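AbiEi antitoxin C-terminal domain-containing protein (PDB 1ZEL) is of unknown function but probably binds DNA through a winged-helix, helix-turn-helix fold, and contains an AbiEi antitoxin C-terminal domain. Local coordinates at residues 110-115 with 173-178; 100-105 with 177-182; 229-234 with 248-253. All coordinates share one frame; numbering follows the deposited sequence.

Overall arrangement
Contacts 1 and 2 are neighbours, with centres about 10 Å apart. They share G177 and L178, and both end on the loop before helix 183-192. They touch directly: W174 CH2 of contact 1 lies 3.5 Å from A180 CB of contact 2. Helix 106-113 follows strand 103-104 in the chain, and the one loop meets both elements. Contact 3 stands apart. Its centre is about 26 Å from that of contact 1 and about 25 Å from that of contact 2, and it joins two later helices. Contact 1 is linked to the sodium site of R167, D209 and D213: Y115 hydrogen-bonds D213 and touches D209.

Contact 1: residues 110-115 with 173-178; sequences AWHLGY and AWATGL
H112 and A175 bring their CA atoms to 5.6 Å, where the last turn of helix 106-113 meets a loop of tight turns. The helix ends in a Schellman motif at G114. The loop makes a type I turn from A173 to T176, and a type I' turn from A175 to L178 overlaps it. The join is therefore a helix C-terminus against a turn, within the AbiEi antitoxin C-terminal domain.

H112 and W174 share most of the contact. H112 CG is anti to the carbonyl carbon (chi1 -66°), which sends the imidazole toward the loop. A175 CA sits over one ring face as a CH-pi contact, 4.0 Å from the centroid of the H112 ring and 18° off the normal. W111 CD1 lies over the opposite face, so the imidazole is held between the two. H112 CE1 meets T176 CG2 at 3.9 Å, the two side chains crossing at about a right angle. The ring's NE2 is hydrogen-bonded to the hydroxyl of Y87, which should fix its rotation.

Nearer the backbone, H112 CB lies 3.5 Å from W174 O and 3.6 Å from W174 CZ3. The benzene part of the W174 indole also receives L113, whose CD2 reaches CZ3 at 3.5 Å. A175 CB covers the centre of one indole face. L113 also packs on P183, at the start of helix 183-192.

T176 OG1 hydrogen-bonds R91 NH2 and also donates to A175 O at 2.6 Å, meeting that carbonyl from the side at a C=O...OG1 angle of 104°.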
ATOM      1  N   ALA A 110       5.805   2.144  -3.768  1.00 19.18           N
ATOM      2  CA  ALA A 110       6.678   2.595  -4.865  1.00 18.93           C
ATOM      3  C   ALA A 110       6.117   3.845  -5.542  1.00 19.96           C
ATOM      4  O   ALA A 110       6.868   4.747  -5.973  1.00 19.86           O
ATOM      5  CB  ALA A 110       6.841   1.464  -5.913  1.00 19.00           C
ATOM      6  N   TRP A 111       4.793   3.896  -5.678  1.00 20.18           N
ATOM      7  CA  TRP A 111       4.139   5.002  -6.368  1.00 20.01           C
ATOM      8  C   TRP A 111       4.357   6.305  -5.608  1.00 20.34           C
ATOM      9  O   TRP A 111       4.804   7.295  -6.169  1.00 19.99           O
ATOM     10  CB  TRP A 111       2.641   4.683  -6.557  1.00 20.01           C
ATOM     11  CG  TRP A 111       1.755   5.862  -6.878  1.00 20.50           C
ATOM     12  CD1 TRP A 111       0.755   6.376  -6.100  1.00 19.71           C
ATOM     13  CD2 TRP A 111       1.773   6.658  -8.078  1.00 19.58           C
ATOM     14  NE1 TRP A 111       0.153   7.433  -6.733  1.00 16.98           N
ATOM     15  CE2 TRP A 111       0.754   7.625  -7.948  1.00 17.75           C
ATOM     16  CE3 TRP A 111       2.536   6.631  -9.248  1.00 23.96           C
ATOM     17  CZ2 TRP A 111       0.494   8.576  -8.926  1.00 23.55           C
ATOM     18  CZ3 TRP A 111       2.287   7.594 -10.227  1.00 22.48           C
ATOM     19  CH2 TRP A 111       1.270   8.550 -10.055  1.00 24.20           C
ATOM     20  N   HIS A 112       4.085   6.292  -4.309  1.00 20.86           N
ATOM     21  CA  HIS A 112       4.211   7.504  -3.513  1.00 20.00           C
ATOM     22  C   HIS A 112       5.665   7.905  -3.245  1.00 20.02           C
ATOM     23  O   HIS A 112       5.934   9.088  -3.048  1.00 20.58           O
ATOM     24  CB  HIS A 112       3.408   7.379  -2.217  1.00 20.59           C
ATOM     25  CG  HIS A 112       1.924   7.297  -2.435  1.00 19.88           C
ATOM     26  ND1 HIS A 112       1.195   8.334  -2.988  1.00 24.41           N
ATOM     27  CD2 HIS A 112       1.032   6.315  -2.157  1.00 21.55           C
ATOM     28  CE1 HIS A 112      -0.079   7.981  -3.066  1.00 22.05           C
ATOM     29  NE2 HIS A 112      -0.206   6.760  -2.565  1.00 19.58           N
ATOM     30  N   LEU A 113       6.578   6.933  -3.256  1.00 19.61           N
ATOM     31  CA  LEU A 113       8.012   7.181  -3.113  1.00 19.68           C
ATOM     32  C   LEU A 113       8.583   7.704  -4.431  1.00 20.27           C
ATOM     33  O   LEU A 113       9.681   8.287  -4.461  1.00 20.88           O
ATOM     34  CB  LEU A 113       8.755   5.898  -2.708  1.00 20.71           C
ATOM     35  CG  LEU A 113       8.640   5.394  -1.264  1.00 20.95           C
ATOM     36  CD1 LEU A 113       9.332   4.021  -1.080  1.00 19.45           C
ATOM     37  CD2 LEU A 113       9.187   6.442  -0.280  1.00 20.71           C
ATOM     38  N   GLY A 114       7.830   7.516  -5.509  1.00 20.26           N
ATOM     39  CA  GLY A 114       8.173   8.155  -6.795  1.00 20.46           C
ATOM     40  C   GLY A 114       8.871   7.281  -7.815  1.00 21.64           C
ATOM     41  O   GLY A 114       9.410   7.794  -8.802  1.00 19.52           O
ATOM     42  N   TYR A 115       8.789   5.960  -7.633  1.00 21.60           N
ATOM     43  CA  TYR A 115       9.521   5.036  -8.506  1.00 22.51           C
ATOM     44  C   TYR A 115       8.692   4.468  -9.657  1.00 24.32           C
ATOM     45  O   TYR A 115       9.174   3.588 -10.377  1.00 25.60           O
ATOM     46  CB  TYR A 115      10.174   3.910  -7.680  1.00 22.33           C
ATOM     47  CG  TYR A 115      10.952   4.414  -6.483  1.00 20.59           C
ATOM     48  CD1 TYR A 115      10.757   3.877  -5.207  1.00 17.97           C
ATOM     49  CD2 TYR A 115      11.831   5.460  -6.612  1.00 16.17           C
ATOM     50  CE1 TYR A 115      11.457   4.367  -4.120  1.00 20.05           C
ATOM     51  CE2 TYR A 115      12.536   5.960  -5.512  1.00 16.92           C
ATOM     52  CZ  TYR A 115      12.340   5.411  -4.284  1.00 20.78           C
ATOM     53  OH  TYR A 115      13.012   5.902  -3.197  1.00 19.42           O
ATOM     54  N   ALA A 173       2.046  13.106   5.223  1.00 23.09           N
ATOM     55  CA  ALA A 173       1.015  12.858   4.189  1.00 22.24           C
ATOM     56  C   ALA A 173       1.508  12.380   2.823  1.00 21.03           C
ATOM     57  O   ALA A 173       0.725  12.334   1.822  1.00 20.53           O
ATOM     58  CB  ALA A 173       0.186  14.094   4.029  1.00 23.85           C
ATOM     59  N   TRP A 174       2.780  11.994   2.757  1.00 20.98           N
ATOM     60  CA  TRP A 174       3.380  11.552   1.486  1.00 20.50           C
ATOM     61  C   TRP A 174       2.670  10.332   0.860  1.00 20.32           C
ATOM     62  O   TRP A 174       2.663  10.202  -0.359  1.00 20.36           O
ATOM     63  CB  TRP A 174       4.896  11.313   1.649  1.00 19.93           C
ATOM     64  CG  TRP A 174       5.206  10.100   2.457  1.00 19.28           C
ATOM     65  CD1 TRP A 174       5.258   9.992   3.824  1.00 23.16           C
ATOM     66  CD2 TRP A 174       5.449   8.799   1.941  1.00 20.14           C
ATOM     67  NE1 TRP A 174       5.529   8.690   4.182  1.00 19.95           N
ATOM     68  CE2 TRP A 174       5.652   7.939   3.039  1.00 21.27           C
ATOM     69  CE3 TRP A 174       5.496   8.270   0.652  1.00 18.20           C
ATOM     70  CZ2 TRP A 174       5.901   6.574   2.881  1.00 22.71           C
ATOM     71  CZ3 TRP A 174       5.779   6.914   0.493  1.00 23.51           C
ATOM     72  CH2 TRP A 174       5.966   6.080   1.608  1.00 22.12           C
ATOM     73  N   ALA A 175       2.088   9.457   1.692  1.00 20.30           N
ATOM     74  CA  ALA A 175       1.261   8.317   1.207  1.00 20.84           C
ATOM     75  C   ALA A 175      -0.216   8.524   1.594  1.00 22.74           C
ATOM     76  O   ALA A 175      -0.936   7.562   1.967  1.00 22.44           O
ATOM     77  CB  ALA A 175       1.790   6.955   1.738  1.00 19.05           C
ATOM     78  N   THR A 176      -0.636   9.796   1.519  1.00 23.87           N
ATOM     79  CA  THR A 176      -2.002  10.280   1.768  1.00 25.35           C
ATOM     80  C   THR A 176      -2.450  10.096   3.205  1.00 25.99           C
ATOM     81  O   THR A 176      -3.661  10.063   3.485  1.00 27.00           O
ATOM     82  CB  THR A 176      -3.049   9.607   0.855  1.00 25.92           C
ATOM     83  OG1 THR A 176      -3.319   8.285   1.354  1.00 30.46           O
ATOM     84  CG2 THR A 176      -2.579   9.540  -0.584  1.00 25.62           C
ATOM     85  N   GLY A 177      -1.487   9.931   4.107  1.00 24.75           N
ATOM     86  CA  GLY A 177      -1.803   9.827   5.514  1.00 24.77           C
ATOM     87  C   GLY A 177      -1.760   8.433   6.099  1.00 24.33           C
ATOM     88  O   GLY A 177      -1.923   8.277   7.302  1.00 24.45           O
ATOM     89  N   LEU A 178      -1.571   7.417   5.259  1.00 23.73           N
ATOM     90  CA  LEU A 178      -1.490   6.047   5.759  1.00 23.02           C
ATOM     91  C   LEU A 178      -0.035   5.675   5.946  1.00 22.37           C
ATOM     92  O   LEU A 178       0.814   6.269   5.296  1.00 22.71           O
ATOM     93  CB  LEU A 178      -2.138   5.082   4.764  1.00 22.67           C
ATOM     94  CG  LEU A 178      -3.640   5.254   4.573  1.00 22.29           C
ATOM     95  CD1 LEU A 178      -4.025   4.375   3.417  1.00 28.74           C
ATOM     96  CD2 LEU A 178      -4.424   4.880   5.834  1.00 29.17           C
TER

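Contact 2: residues 100-105 with 177-182; sequences AGFMLA and GLPALG
F102 and M103 meet the 177-182 loop through two torsions. F102 CG stands between its backbone N and carbonyl carbon (chi1 60°), and the ring then extends toward L178. M103 bends at chi3 (75°), which turns CE back toward A180 O, 3.5 Å away.

L178 CD2 comes to the edge of the F102 ring, near its plane, at 4.1 Å from CZ. The ring also meets W93 of helix 88-96. P179 meets the backbone of F102, its CB 3.7 Å from F102 O. It also crosses M103 at a slant, near CG.

The backbones form a single beta bridge between L104 and A180. L104 N donates to P179 O at 2.9 Å, and L181 N donates to L104 O, also at 2.9 Å. The second bond is nearly straight, with an N-H...O angle of 167°, and its donor lies close to the C=O axis. L104 thus uses both its N-H and its carbonyl on the loop, the pattern of a parallel bridge. M103 and A105 pair with strand 124-127 instead. Strand 103-104 is an edge strand of a three-stranded mixed sheet. The loop adds one bridge to its outer side just before G182, which holds the N-cap position of helix 183-192.

Side chains fill in around the bridge. L104 CB meets A180 CB at 3.8 Å, and L104 CD1 reaches L178 CB. L181 divides its branches: CD2 lies 4.0 Å from M103 SD, the side chains crossing at about a right angle, while CD1 packs on A105 CB at 3.7 Å.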
ATOM      1  N   ALA A 100      -4.922  -1.535  13.351  1.00 28.88           N
ATOM      2  CA  ALA A 100      -4.963  -2.444  12.200  1.00 27.14           C
ATOM      3  C   ALA A 100      -3.574  -2.980  11.868  1.00 26.00           C
ATOM      4  O   ALA A 100      -3.417  -4.155  11.583  1.00 26.60           O
ATOM      5  CB  ALA A 100      -5.601  -1.759  10.985  1.00 26.42           C
ATOM      6  N   GLY A 101      -2.577  -2.108  11.921  1.00 24.80           N
ATOM      7  CA  GLY A 101      -1.177  -2.512  11.812  1.00 23.53           C
ATOM      8  C   GLY A 101      -0.639  -2.736  10.410  1.00 22.80           C
ATOM      9  O   GLY A 101       0.446  -3.287  10.269  1.00 21.88           O
ATOM     10  N   PHE A 102      -1.374  -2.303   9.373  1.00 21.12           N
ATOM     11  CA  PHE A 102      -0.934  -2.531   8.002  1.00 20.54           C
ATOM     12  C   PHE A 102      -0.041  -1.393   7.591  1.00 20.94           C
ATOM     13  O   PHE A 102      -0.070  -0.303   8.193  1.00 21.67           O
ATOM     14  CB  PHE A 102      -2.123  -2.623   6.999  1.00 20.71           C
ATOM     15  CG  PHE A 102      -2.985  -1.369   6.951  1.00 18.58           C
ATOM     16  CD1 PHE A 102      -2.611  -0.281   6.163  1.00 19.70           C
ATOM     17  CD2 PHE A 102      -4.169  -1.286   7.681  1.00 22.44           C
ATOM     18  CE1 PHE A 102      -3.374   0.885   6.141  1.00 17.99           C
ATOM     19  CE2 PHE A 102      -4.967  -0.117   7.634  1.00 17.53           C
ATOM     20  CZ  PHE A 102      -4.547   0.963   6.866  1.00 21.56           C
ATOM     21  N   MET A 103       0.737  -1.641   6.543  1.00 20.03           N
ATOM     22  CA  MET A 103       1.427  -0.586   5.844  1.00 19.39           C
ATOM     23  C   MET A 103       1.212  -0.764   4.348  1.00 19.30           C
ATOM     24  O   MET A 103       1.236  -1.888   3.863  1.00 19.88           O
ATOM     25  CB  MET A 103       2.926  -0.633   6.175  1.00 19.54           C
ATOM     26  CG  MET A 103       3.202  -0.519   7.656  1.00 19.90           C
ATOM     27  SD  MET A 103       4.941  -0.539   8.143  1.00 24.91           S
ATOM     28  CE  MET A 103       5.458   1.086   7.650  1.00 19.06           C
ATOM     29  N   LEU A 104       1.000   0.338   3.619  1.00 19.15           N
ATOM     30  CA  LEU A 104       1.005   0.293   2.169  1.00 18.49           C
ATOM     31  C   LEU A 104       2.324  -0.320   1.713  1.00 18.80           C
ATOM     32  O   LEU A 104       3.389  -0.001   2.267  1.00 19.67           O
ATOM     33  CB  LEU A 104       0.824   1.696   1.581  1.00 18.21           C
ATOM     34  CG  LEU A 104      -0.547   2.344   1.760  1.00 20.49           C
ATOM     35  CD1 LEU A 104      -0.563   3.785   1.235  1.00 19.44           C
ATOM     36  CD2 LEU A 104      -1.640   1.505   1.110  1.00 19.08           C
ATOM     37  N   ALA A 105       2.260  -1.233   0.744  1.00 18.18           N
ATOM     38  CA  ALA A 105       3.459  -1.951   0.296  1.00 19.04           C
ATOM     39  C   ALA A 105       3.571  -1.948  -1.215  1.00 19.28           C
ATOM     40  O   ALA A 105       2.812  -1.252  -1.904  1.00 19.21           O
ATOM     41  CB  ALA A 105       3.478  -3.391   0.843  1.00 20.28           C
ATOM     42  N   GLY A 177      -1.487   9.931   4.107  1.00 24.75           N
ATOM     43  CA  GLY A 177      -1.803   9.827   5.514  1.00 24.77           C
ATOM     44  C   GLY A 177      -1.760   8.433   6.099  1.00 24.33           C
ATOM     45  O   GLY A 177      -1.923   8.277   7.302  1.00 24.45           O
ATOM     46  N   LEU A 178      -1.571   7.417   5.259  1.00 23.73           N
ATOM     47  CA  LEU A 178      -1.490   6.047   5.759  1.00 23.02           C
ATOM     48  C   LEU A 178      -0.035   5.675   5.946  1.00 22.37           C
ATOM     49  O   LEU A 178       0.814   6.269   5.296  1.00 22.71           O
ATOM     50  CB  LEU A 178      -2.138   5.082   4.764  1.00 22.67           C
ATOM     51  CG  LEU A 178      -3.640   5.254   4.573  1.00 22.29           C
ATOM     52  CD1 LEU A 178      -4.025   4.375   3.417  1.00 28.74           C
ATOM     53  CD2 LEU A 178      -4.424   4.880   5.834  1.00 29.17           C
ATOM     54  N   PRO A 179       0.245   4.691   6.813  1.00 23.05           N
ATOM     55  CA  PRO A 179       1.591   4.127   7.000  1.00 22.88           C
ATOM     56  C   PRO A 179       1.987   3.411   5.714  1.00 22.30           C
ATOM     57  O   PRO A 179       1.129   2.797   5.072  1.00 22.01           O
ATOM     58  CB  PRO A 179       1.401   3.095   8.111  1.00 23.37           C
ATOM     59  CG  PRO A 179       0.092   3.364   8.707  1.00 25.50           C
ATOM     60  CD  PRO A 179      -0.752   4.023   7.672  1.00 22.57           C
ATOM     61  N   ALA A 180       3.253   3.553   5.305  1.00 21.63           N
ATOM     62  CA  ALA A 180       3.731   2.963   4.062  1.00 20.79           C
ATOM     63  C   ALA A 180       5.197   2.572   4.215  1.00 20.45           C
ATOM     64  O   ALA A 180       5.969   3.216   4.962  1.00 20.52           O
ATOM     65  CB  ALA A 180       3.548   3.946   2.887  1.00 21.69           C
ATOM     66  N   LEU A 181       5.574   1.511   3.506  1.00 19.45           N
ATOM     67  CA  LEU A 181       6.937   1.020   3.509  1.00 19.45           C
ATOM     68  C   LEU A 181       7.842   2.076   2.895  1.00 20.06           C
ATOM     69  O   LEU A 181       7.442   2.770   1.946  1.00 19.70           O
ATOM     70  CB  LEU A 181       7.059  -0.248   2.653  1.00 18.74           C
ATOM     71  CG  LEU A 181       6.353  -1.514   3.153  1.00 20.02           C
ATOM     72  CD1 LEU A 181       6.788  -2.712   2.295  1.00 20.25           C
ATOM     73  CD2 LEU A 181       6.575  -1.755   4.647  1.00 16.50           C
ATOM     74  N   GLY A 182       9.041   2.194   3.441  1.00 19.47           N
ATOM     75  CA  GLY A 182      10.052   3.028   2.836  1.00 19.84           C
ATOM     76  C   GLY A 182      10.776   2.271   1.728  1.00 21.34           C
ATOM     77  O   GLY A 182      10.436   1.125   1.423  1.00 20.04           O
TER

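Contact 3: residues 229-234 with 248-253; sequences SAWQRA and QALLAK
W231 of helix 228-240 points the rim of its benzene ring at the end of helix 244-251, packing together two helices that follow each other in the chain. Its CB meets L251 CD1 at 3.9 Å. CG is anti to the carbonyl carbon (chi1 -74°), and from there the benzene part of the ring runs out toward L250 and K253. CE3 lies 3.5 Å from L250 O. CZ3 comes to 3.4 Å from the same oxygen, which sits at the ring edge, near the ring plane. CZ3 also touches L250 CD1 and K253 CB. At the tip, W231 CH2 approaches K253 O at 3.5 Å.

L251 answers from the other helix. Its CG is anti to the backbone N (chi1 -173°), and chi2 (50°) then places CD1 on the backbone of 229-234, 3.8 Å from both W231 C and Q232 N. Q232 CG touches the same methyl, L251 CD1, at 4.0 Å. The amide of Q232 is occupied elsewhere, with NE2 hydrogen-bonded to Y281 O and P260 O. L250 CD2 reaches A234 CB loosely, at 4.4 Å.

Helix 216-223 also borders the interface. Its L223 touches both W231 and L250, and its E220 touches W231 and K253.

Leucine packing is joined by two backbone carbonyls that approach the indole. L250 O already accepts the K253 N-H, with K253 N 3.0 Å from L250 O, and it also faces the indole edge. Aromatic C-H groups carry a slight positive charge, so L250 O at the edge probably adds a weak electrostatic attraction to the leucine packing.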
ATOM      1  N   SER A 229      18.358 -16.327  -1.060  1.00 18.28           N
ATOM      2  CA  SER A 229      17.884 -15.823  -2.347  1.00 18.96           C
ATOM      3  C   SER A 229      17.455 -14.360  -2.315  1.00 18.87           C
ATOM      4  O   SER A 229      17.668 -13.638  -3.286  1.00 18.11           O
ATOM      5  CB  SER A 229      16.752 -16.703  -2.892  1.00 19.96           C
ATOM      6  OG  SER A 229      15.694 -16.777  -1.970  1.00 22.60           O
ATOM      7  N   ALA A 230      16.847 -13.931  -1.207  1.00 19.39           N
ATOM      8  CA  ALA A 230      16.441 -12.523  -1.039  1.00 19.03           C
ATOM      9  C   ALA A 230      17.644 -11.604  -1.034  1.00 20.21           C
ATOM     10  O   ALA A 230      17.619 -10.549  -1.664  1.00 19.33           O
ATOM     11  CB  ALA A 230      15.621 -12.340   0.245  1.00 19.35           C
ATOM     12  N   TRP A 231      18.706 -12.032  -0.336  1.00 19.39           N
ATOM     13  CA  TRP A 231      19.955 -11.301  -0.276  1.00 18.99           C
ATOM     14  C   TRP A 231      20.573 -11.190  -1.658  1.00 18.78           C
ATOM     15  O   TRP A 231      21.011 -10.109  -2.070  1.00 19.16           O
ATOM     16  CB  TRP A 231      20.935 -12.022   0.659  1.00 19.49           C
ATOM     17  CG  TRP A 231      20.611 -11.890   2.104  1.00 17.65           C
ATOM     18  CD1 TRP A 231      19.681 -12.598   2.806  1.00 21.02           C
ATOM     19  CD2 TRP A 231      21.256 -11.008   3.043  1.00 18.11           C
ATOM     20  NE1 TRP A 231      19.704 -12.210   4.139  1.00 19.94           N
ATOM     21  CE2 TRP A 231      20.661 -11.238   4.305  1.00 20.74           C
ATOM     22  CE3 TRP A 231      22.284 -10.055   2.933  1.00 21.30           C
ATOM     23  CZ2 TRP A 231      21.060 -10.537   5.462  1.00 22.62           C
ATOM     24  CZ3 TRP A 231      22.676  -9.348   4.073  1.00 20.12           C
ATOM     25  CH2 TRP A 231      22.050  -9.584   5.322  1.00 20.75           C
ATOM     26  N   GLN A 232      20.590 -12.308  -2.382  1.00 18.51           N
ATOM     27  CA  GLN A 232      21.111 -12.323  -3.766  1.00 18.04           C
ATOM     28  C   GLN A 232      20.352 -11.347  -4.646  1.00 17.96           C
ATOM     29  O   GLN A 232      20.962 -10.510  -5.336  1.00 18.27           O
ATOM     30  CB  GLN A 232      21.057 -13.739  -4.358  1.00 17.59           C
ATOM     31  CG  GLN A 232      21.996 -14.717  -3.654  1.00 19.28           C
ATOM     32  CD  GLN A 232      21.657 -16.151  -3.975  1.00 20.54           C
ATOM     33  OE1 GLN A 232      20.935 -16.793  -3.229  1.00 20.79           O
ATOM     34  NE2 GLN A 232      22.161 -16.658  -5.097  1.00 18.53           N
ATOM     35  N   ARG A 233      19.029 -11.457  -4.630  1.00 17.48           N
ATOM     36  CA  ARG A 233      18.198 -10.565  -5.426  1.00 18.79           C
ATOM     37  C   ARG A 233      18.292  -9.099  -5.027  1.00 19.18           C
ATOM     38  O   ARG A 233      18.362  -8.215  -5.903  1.00 18.72           O
ATOM     39  CB  ARG A 233      16.757 -11.065  -5.481  1.00 18.47           C
ATOM     40  CG  ARG A 233      16.676 -12.417  -6.162  1.00 19.53           C
ATOM     41  CD  ARG A 233      15.286 -12.754  -6.597  1.00 24.43           C
ATOM     42  NE  ARG A 233      14.474 -13.151  -5.471  1.00 28.85           N
ATOM     43  CZ  ARG A 233      14.163 -14.403  -5.161  1.00 28.30           C
ATOM     44  NH1 ARG A 233      14.614 -15.419  -5.885  1.00 25.68           N
ATOM     45  NH2 ARG A 233      13.391 -14.631  -4.108  1.00 24.93           N
ATOM     46  N   ALA A 234      18.363  -8.833  -3.724  1.00 18.74           N
ATOM     47  CA  ALA A 234      18.453  -7.443  -3.250  1.00 20.00           C
ATOM     48  C   ALA A 234      19.771  -6.833  -3.664  1.00 19.65           C
ATOM     49  O   ALA A 234      19.843  -5.660  -4.045  1.00 19.82           O
ATOM     50  CB  ALA A 234      18.307  -7.384  -1.717  1.00 19.77           C
ATOM     51  N   GLN A 248      27.663  -6.007  -3.879  1.00 20.90           N
ATOM     52  CA  GLN A 248      28.589  -7.057  -3.460  1.00 21.55           C
ATOM     53  C   GLN A 248      28.903  -6.996  -1.955  1.00 22.46           C
ATOM     54  O   GLN A 248      29.043  -8.040  -1.287  1.00 22.86           O
ATOM     55  CB  GLN A 248      29.846  -6.996  -4.321  1.00 22.06           C
ATOM     56  CG  GLN A 248      29.548  -7.386  -5.782  1.00 24.69           C
ATOM     57  CD  GLN A 248      30.651  -7.014  -6.753  1.00 34.58           C
ATOM     58  OE1 GLN A 248      31.828  -6.993  -6.399  1.00 35.75           O
ATOM     59  NE2 GLN A 248      30.274  -6.729  -7.996  1.00 36.65           N
ATOM     60  N   ALA A 249      28.963  -5.782  -1.410  1.00 22.35           N
ATOM     61  CA  ALA A 249      29.211  -5.620   0.022  1.00 22.28           C
ATOM     62  C   ALA A 249      28.008  -6.091   0.826  1.00 22.60           C
ATOM     63  O   ALA A 249      28.161  -6.709   1.885  1.00 23.14           O
ATOM     64  CB  ALA A 249      29.524  -4.188   0.359  1.00 22.85           C
ATOM     65  N   LEU A 250      26.811  -5.798   0.326  1.00 21.85           N
ATOM     66  CA  LEU A 250      25.591  -6.209   1.016  1.00 20.99           C
ATOM     67  C   LEU A 250      25.526  -7.715   0.993  1.00 21.00           C
ATOM     68  O   LEU A 250      25.221  -8.354   2.009  1.00 20.25           O
ATOM     69  CB  LEU A 250      24.339  -5.591   0.340  1.00 21.00           C
ATOM     70  CG  LEU A 250      23.008  -6.032   0.980  1.00 17.79           C
ATOM     71  CD1 LEU A 250      22.946  -5.562   2.432  1.00 18.48           C
ATOM     72  CD2 LEU A 250      21.819  -5.538   0.170  1.00 18.47           C
ATOM     73  N   LEU A 251      25.841  -8.298  -0.164  1.00 21.37           N
ATOM     74  CA  LEU A 251      25.713  -9.755  -0.296  1.00 22.66           C
ATOM     75  C   LEU A 251      26.678 -10.462   0.639  1.00 22.63           C
ATOM     76  O   LEU A 251      26.343 -11.503   1.205  1.00 22.86           O
ATOM     77  CB  LEU A 251      25.885 -10.240  -1.748  1.00 22.11           C
ATOM     78  CG  LEU A 251      25.604 -11.733  -2.014  1.00 24.02           C
ATOM     79  CD1 LEU A 251      24.261 -12.234  -1.453  1.00 24.75           C
ATOM     80  CD2 LEU A 251      25.684 -12.037  -3.468  1.00 26.59           C
ATOM     81  N   ALA A 252      27.855  -9.875   0.833  1.00 23.34           N
ATOM     82  CA  ALA A 252      28.844 -10.428   1.750  1.00 23.85           C
ATOM     83  C   ALA A 252      28.400 -10.475   3.215  1.00 24.77           C
ATOM     84  O   ALA A 252      29.043 -11.132   4.036  1.00 25.06           O
ATOM     85  CB  ALA A 252      30.165  -9.689   1.602  1.00 24.82           C
ATOM     86  N   LYS A 253      27.295  -9.812   3.553  1.00 24.86           N
ATOM     87  CA  LYS A 253      26.834  -9.752   4.951  1.00 24.95           C
ATOM     88  C   LYS A 253      25.718 -10.760   5.272  1.00 24.91           C
ATOM     89  O   LYS A 253      25.177 -10.773   6.389  1.00 24.95           O
ATOM     90  CB  LYS A 253      26.424  -8.325   5.322  1.00 24.75           C
ATOM     91  CG  LYS A 253      27.631  -7.383   5.497  1.00 26.93           C
ATOM     92  CD  LYS A 253      27.194  -5.932   5.624  1.00 34.09           C
ATOM     93  CE  LYS A 253      28.350  -4.979   5.939  1.00 40.06           C
ATOM     94  NZ  LYS A 253      29.055  -4.496   4.692  1.00 43.21           N
TER